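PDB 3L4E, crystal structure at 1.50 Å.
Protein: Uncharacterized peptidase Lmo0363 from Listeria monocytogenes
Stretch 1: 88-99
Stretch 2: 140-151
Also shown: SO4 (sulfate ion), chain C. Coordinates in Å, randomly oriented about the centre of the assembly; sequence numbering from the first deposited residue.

Stretch 1 88-99: GNTFFLLQELKR
Stretch 2, residues 140-151: KKAVNLTNYDAL

Lysine and glutamine side chains from a helix bond to several backbone groups of an irregular loop laid against it. Gln 95 (t, t, chi3 -81°) turns OE1 into the loop, accepting from Asn 144 N at 2.8 Å and weakly from Leu 145 N at 3.1 Å. Its amide NE2 donates to Glu 96 OE2 at 3.1 Å and to a water at 3.0 Å, which in turn donates to Lys 141 O and accepts from Val 143 N. Lys 98 (m, t, t, t) extends its ammonium so that NZ donates to Asn 147 O at 2.8 Å and, weakly, to Asp 149 O at 2.8 Å, two loop carbonyls that an ammonium on a long, flexible arm can reach together.

Stretch 1 is helical from Thr 90 through Arg 99, with phi/psi near -63/-42; stretch 2 leaves a 3-10 segment at Lys 141 and continues as loop (Ala 142 -125/84, Leu 145 -74/114, Ala 150 -117/-151). The loop runs along the helix from Ala 142, CA 4.8 Å from Phe 92 CA, to Leu 145, CA 5.0 Å from Gln 95 CA, then turns back so that CA of Ala 150 lies 7.0 Å from CA of Leu 94.

At the helix start, Asn 89 (t, chi2 -72°) has a short side chain whose carbonyl oxygen can accept from a free amide of the first turn: OD1 caps Phe 92 N at 2.9 Å. Its ND2 donates to sulfate O4 at 2.9 Å, and the Lys 141 ammonium pairs with the anion's charge, NZ to O1 2.8 Å, a weak bond.

Apolar side chains pack beside these bonds. Phe 91 (m, chi2 -88°) sets its ring edge against the face of Tyr 148 (m, chi2 -32°), centroids 4.9 Å apart and planes at 71°. Small Ala 142 lets the backbones close in, its CB 3.7 Å from Phe 91 CB. Leu 145 (t, p) places CD2 4.1 Å from Phe 91 CD1 and 4.2 Å from CD2 of Leu 94 (t, p), whose CD2 also lies 4.2 Å from Ala 150 CB.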

# COMPACT_ATOMS: atom_id res chain seq x y z
N GLY A 88 2.53 -2.69 7.31
CA GLY A 88 2.03 -3.28 8.54
C GLY A 88 1.60 -4.70 8.26
O GLY A 88 2.16 -5.36 7.38
N ASN A 89 0.60 -5.18 8.99
CA ASN A 89 0.10 -6.53 8.78
C ASN A 89 -0.91 -6.54 7.64
O ASN A 89 -2.00 -5.96 7.75
CB ASN A 89 -0.51 -7.10 10.06
CG ASN A 89 -0.88 -8.55 9.91
OD1 ASN A 89 -1.85 -8.88 9.22
ND2 ASN A 89 -0.13 -9.43 10.56
N THR A 90 -0.56 -7.21 6.54
CA THR A 90 -1.41 -7.21 5.35
C THR A 90 -2.77 -7.84 5.62
O THR A 90 -3.78 -7.40 5.08
CB THR A 90 -0.75 -7.93 4.15
OG1 THR A 90 0.58 -7.46 3.96
CG2 THR A 90 -1.55 -7.69 2.85
N PHE A 91 -2.79 -8.89 6.44
CA PHE A 91 -4.05 -9.58 6.70
C PHE A 91 -5.02 -8.71 7.50
O PHE A 91 -6.20 -8.64 7.19
CB PHE A 91 -3.81 -10.94 7.36
CG PHE A 91 -3.04 -11.88 6.49
CD1 PHE A 91 -3.68 -12.70 5.59
CD2 PHE A 91 -1.65 -11.91 6.55
CE1 PHE A 91 -2.97 -13.55 4.77
CE2 PHE A 91 -0.93 -12.76 5.74
CZ PHE A 91 -1.58 -13.57 4.84
N PHE A 92 -4.51 -8.02 8.51
CA PHE A 92 -5.37 -7.13 9.28
C PHE A 92 -5.90 -6.00 8.40
O PHE A 92 -7.09 -5.65 8.46
CB PHE A 92 -4.64 -6.56 10.49
CG PHE A 92 -5.51 -5.70 11.35
CD1 PHE A 92 -6.52 -6.27 12.12
CD2 PHE A 92 -5.35 -4.33 11.37
CE1 PHE A 92 -7.34 -5.49 12.90
CE2 PHE A 92 -6.16 -3.54 12.15
CZ PHE A 92 -7.17 -4.12 12.92
N LEU A 93 -5.03 -5.43 7.58
CA LEU A 93 -5.42 -4.40 6.62
C LEU A 93 -6.56 -4.87 5.71
O LEU A 93 -7.60 -4.20 5.59
CB LEU A 93 -4.22 -3.96 5.79
CG LEU A 93 -4.47 -3.00 4.63
CD1 LEU A 93 -5.01 -1.65 5.09
CD2 LEU A 93 -3.18 -2.83 3.82
N LEU A 94 -6.38 -6.02 5.07
CA LEU A 94 -7.40 -6.52 4.14
C LEU A 94 -8.69 -6.83 4.90
O LEU A 94 -9.79 -6.55 4.42
CB LEU A 94 -6.90 -7.76 3.41
CG LEU A 94 -7.83 -8.31 2.33
CD1 LEU A 94 -8.13 -7.25 1.28
CD2 LEU A 94 -7.23 -9.57 1.68
N GLN A 95 -8.54 -7.40 6.09
CA GLN A 95 -9.69 -7.71 6.93
C GLN A 95 -10.55 -6.47 7.18
O GLN A 95 -11.76 -6.51 7.03
CB GLN A 95 -9.23 -8.31 8.25
CG GLN A 95 -10.36 -8.56 9.22
CD GLN A 95 -9.84 -9.16 10.50
OE1 GLN A 95 -9.60 -10.36 10.57
NE2 GLN A 95 -9.63 -8.32 11.51
N GLU A 96 -9.91 -5.37 7.56
CA GLU A 96 -10.65 -4.16 7.89
C GLU A 96 -11.24 -3.49 6.65
O GLU A 96 -12.36 -2.96 6.69
CB GLU A 96 -9.78 -3.20 8.71
CG GLU A 96 -9.35 -3.81 10.05
CD GLU A 96 -10.55 -4.25 10.91
OE1 GLU A 96 -11.39 -3.41 11.25
OE2 GLU A 96 -10.64 -5.45 11.23
N LEU A 97 -10.51 -3.53 5.54
CA LEU A 97 -11.04 -3.02 4.28
C LEU A 97 -12.28 -3.80 3.83
O LEU A 97 -13.26 -3.20 3.38
CB LEU A 97 -9.98 -3.06 3.18
CG LEU A 97 -8.81 -2.07 3.30
CD1 LEU A 97 -7.78 -2.35 2.22
CD2 LEU A 97 -9.28 -0.62 3.21
N LYS A 98 -12.25 -5.12 3.95
CA LYS A 98 -13.42 -5.92 3.58
C LYS A 98 -14.60 -5.72 4.55
O LYS A 98 -15.75 -5.59 4.12
CB LYS A 98 -13.08 -7.40 3.48
CG LYS A 98 -12.16 -7.76 2.33
CD LYS A 98 -12.07 -9.27 2.17
CE LYS A 98 -11.23 -9.67 0.97
NZ LYS A 98 -11.25 -11.14 0.76
N ARG A 99 -14.31 -5.69 5.85
CA ARG A 99 -15.35 -5.54 6.86
C ARG A 99 -16.20 -4.30 6.65
O ARG A 99 -17.41 -4.30 6.89
CB ARG A 99 -14.75 -5.50 8.27
CG ARG A 99 -15.80 -5.14 9.33
CD ARG A 99 -15.24 -4.99 10.73
NE ARG A 99 -14.33 -3.86 10.88
CZ ARG A 99 -14.70 -2.60 11.14
NH1 ARG A 99 -15.98 -2.28 11.24
NH2 ARG A 99 -13.78 -1.66 11.27
N LYS A 140 -2.48 -14.57 12.51
CA LYS A 140 -3.04 -14.54 13.87
C LYS A 140 -3.69 -13.20 14.18
O LYS A 140 -4.57 -13.11 15.04
CB LYS A 140 -1.96 -14.80 14.92
CG LYS A 140 -1.23 -16.12 14.80
CD LYS A 140 -0.30 -16.32 16.00
CE LYS A 140 0.84 -17.27 15.68
NZ LYS A 140 1.83 -16.66 14.74
N LYS A 141 -3.26 -12.15 13.48
CA LYS A 141 -3.75 -10.81 13.77
C LYS A 141 -5.03 -10.46 13.01
O LYS A 141 -5.60 -9.39 13.20
CB LYS A 141 -2.64 -9.78 13.55
CG LYS A 141 -1.49 -10.01 14.53
CD LYS A 141 -0.40 -8.97 14.42
CE LYS A 141 0.65 -9.19 15.50
NZ LYS A 141 1.86 -8.35 15.28
N ALA A 142 -5.49 -11.39 12.18
CA ALA A 142 -6.72 -11.20 11.42
C ALA A 142 -7.68 -12.35 11.70
O ALA A 142 -7.73 -13.32 10.94
CB ALA A 142 -6.41 -11.11 9.94
N VAL A 143 -8.43 -12.26 12.79
CA VAL A 143 -9.22 -13.40 13.25
C VAL A 143 -10.55 -13.56 12.53
O VAL A 143 -11.26 -14.54 12.76
CB VAL A 143 -9.48 -13.36 14.77
CG1 VAL A 143 -8.17 -13.30 15.55
CG2 VAL A 143 -10.40 -12.19 15.13
N ASN A 144 -10.88 -12.61 11.66
CA ASN A 144 -12.15 -12.62 10.94
C ASN A 144 -12.03 -12.82 9.43
O ASN A 144 -13.00 -13.17 8.76
CB ASN A 144 -12.94 -11.34 11.21
CG ASN A 144 -13.23 -11.13 12.67
OD1 ASN A 144 -13.00 -10.05 13.22
ND2 ASN A 144 -13.72 -12.17 13.33
N LEU A 145 -10.84 -12.59 8.88
CA LEU A 145 -10.67 -12.63 7.43
C LEU A 145 -10.68 -14.06 6.91
O LEU A 145 -9.78 -14.83 7.20
CB LEU A 145 -9.35 -11.94 7.06
CG LEU A 145 -8.98 -11.90 5.58
CD1 LEU A 145 -9.95 -11.02 4.82
CD2 LEU A 145 -7.55 -11.39 5.43
N THR A 146 -11.70 -14.41 6.12
CA THR A 146 -11.91 -15.80 5.70
C THR A 146 -11.48 -16.11 4.27
O THR A 146 -11.47 -17.27 3.85
CB THR A 146 -13.40 -16.21 5.84
OG1 THR A 146 -14.21 -15.37 5.02
CG2 THR A 146 -13.85 -16.11 7.29
N ASN A 147 -11.14 -15.07 3.52
CA ASN A 147 -10.76 -15.21 2.13
C ASN A 147 -9.64 -14.21 1.86
O ASN A 147 -9.75 -13.04 2.20
CB ASN A 147 -11.97 -14.91 1.25
CG ASN A 147 -11.69 -15.06 -0.23
OD1 ASN A 147 -10.56 -15.07 -0.68
ND2 ASN A 147 -12.76 -15.18 -1.00
N TYR A 148 -8.54 -14.67 1.27
CA TYR A 148 -7.39 -13.80 1.09
C TYR A 148 -7.38 -13.07 -0.26
O TYR A 148 -6.42 -12.38 -0.59
CB TYR A 148 -6.10 -14.58 1.34
CG TYR A 148 -6.01 -15.09 2.77
CD1 TYR A 148 -6.59 -14.38 3.82
CD2 TYR A 148 -5.36 -16.28 3.08
CE1 TYR A 148 -6.52 -14.83 5.12
CE2 TYR A 148 -5.28 -16.74 4.39
CZ TYR A 148 -5.87 -16.00 5.41
OH TYR A 148 -5.81 -16.44 6.72
N ASP A 149 -8.46 -13.20 -1.03
CA ASP A 149 -8.60 -12.43 -2.27
C ASP A 149 -8.55 -10.94 -1.97
O ASP A 149 -9.22 -10.48 -1.04
CB ASP A 149 -9.90 -12.76 -2.98
CG ASP A 149 -9.86 -14.08 -3.69
OD1 ASP A 149 -8.79 -14.73 -3.70
OD2 ASP A 149 -10.92 -14.48 -4.22
N ALA A 150 -7.79 -10.19 -2.76
CA ALA A 150 -7.55 -8.78 -2.46
C ALA A 150 -8.09 -7.84 -3.55
O ALA A 150 -9.09 -8.17 -4.21
CB ALA A 150 -6.07 -8.55 -2.22
N LEU A 151 -7.46 -6.68 -3.74
CA LEU A 151 -8.00 -5.67 -4.66
C LEU A 151 -7.93 -6.11 -6.11
O LEU A 151 -8.72 -5.67 -6.94
CB LEU A 151 -7.29 -4.32 -4.49
CG LEU A 151 -7.34 -3.68 -3.10
CD1 LEU A 151 -6.54 -2.38 -3.10
CD2 LEU A 151 -8.77 -3.43 -2.66
S SO4 C . 3.27 -9.71 12.37
O1 SO4 C . 2.27 -10.31 13.27
O2 SO4 C . 4.23 -8.94 13.15
O3 SO4 C . 3.95 -10.78 11.66
O4 SO4 C . 2.60 -8.84 11.41
O HOH W 1 -8.30 -9.51 13.89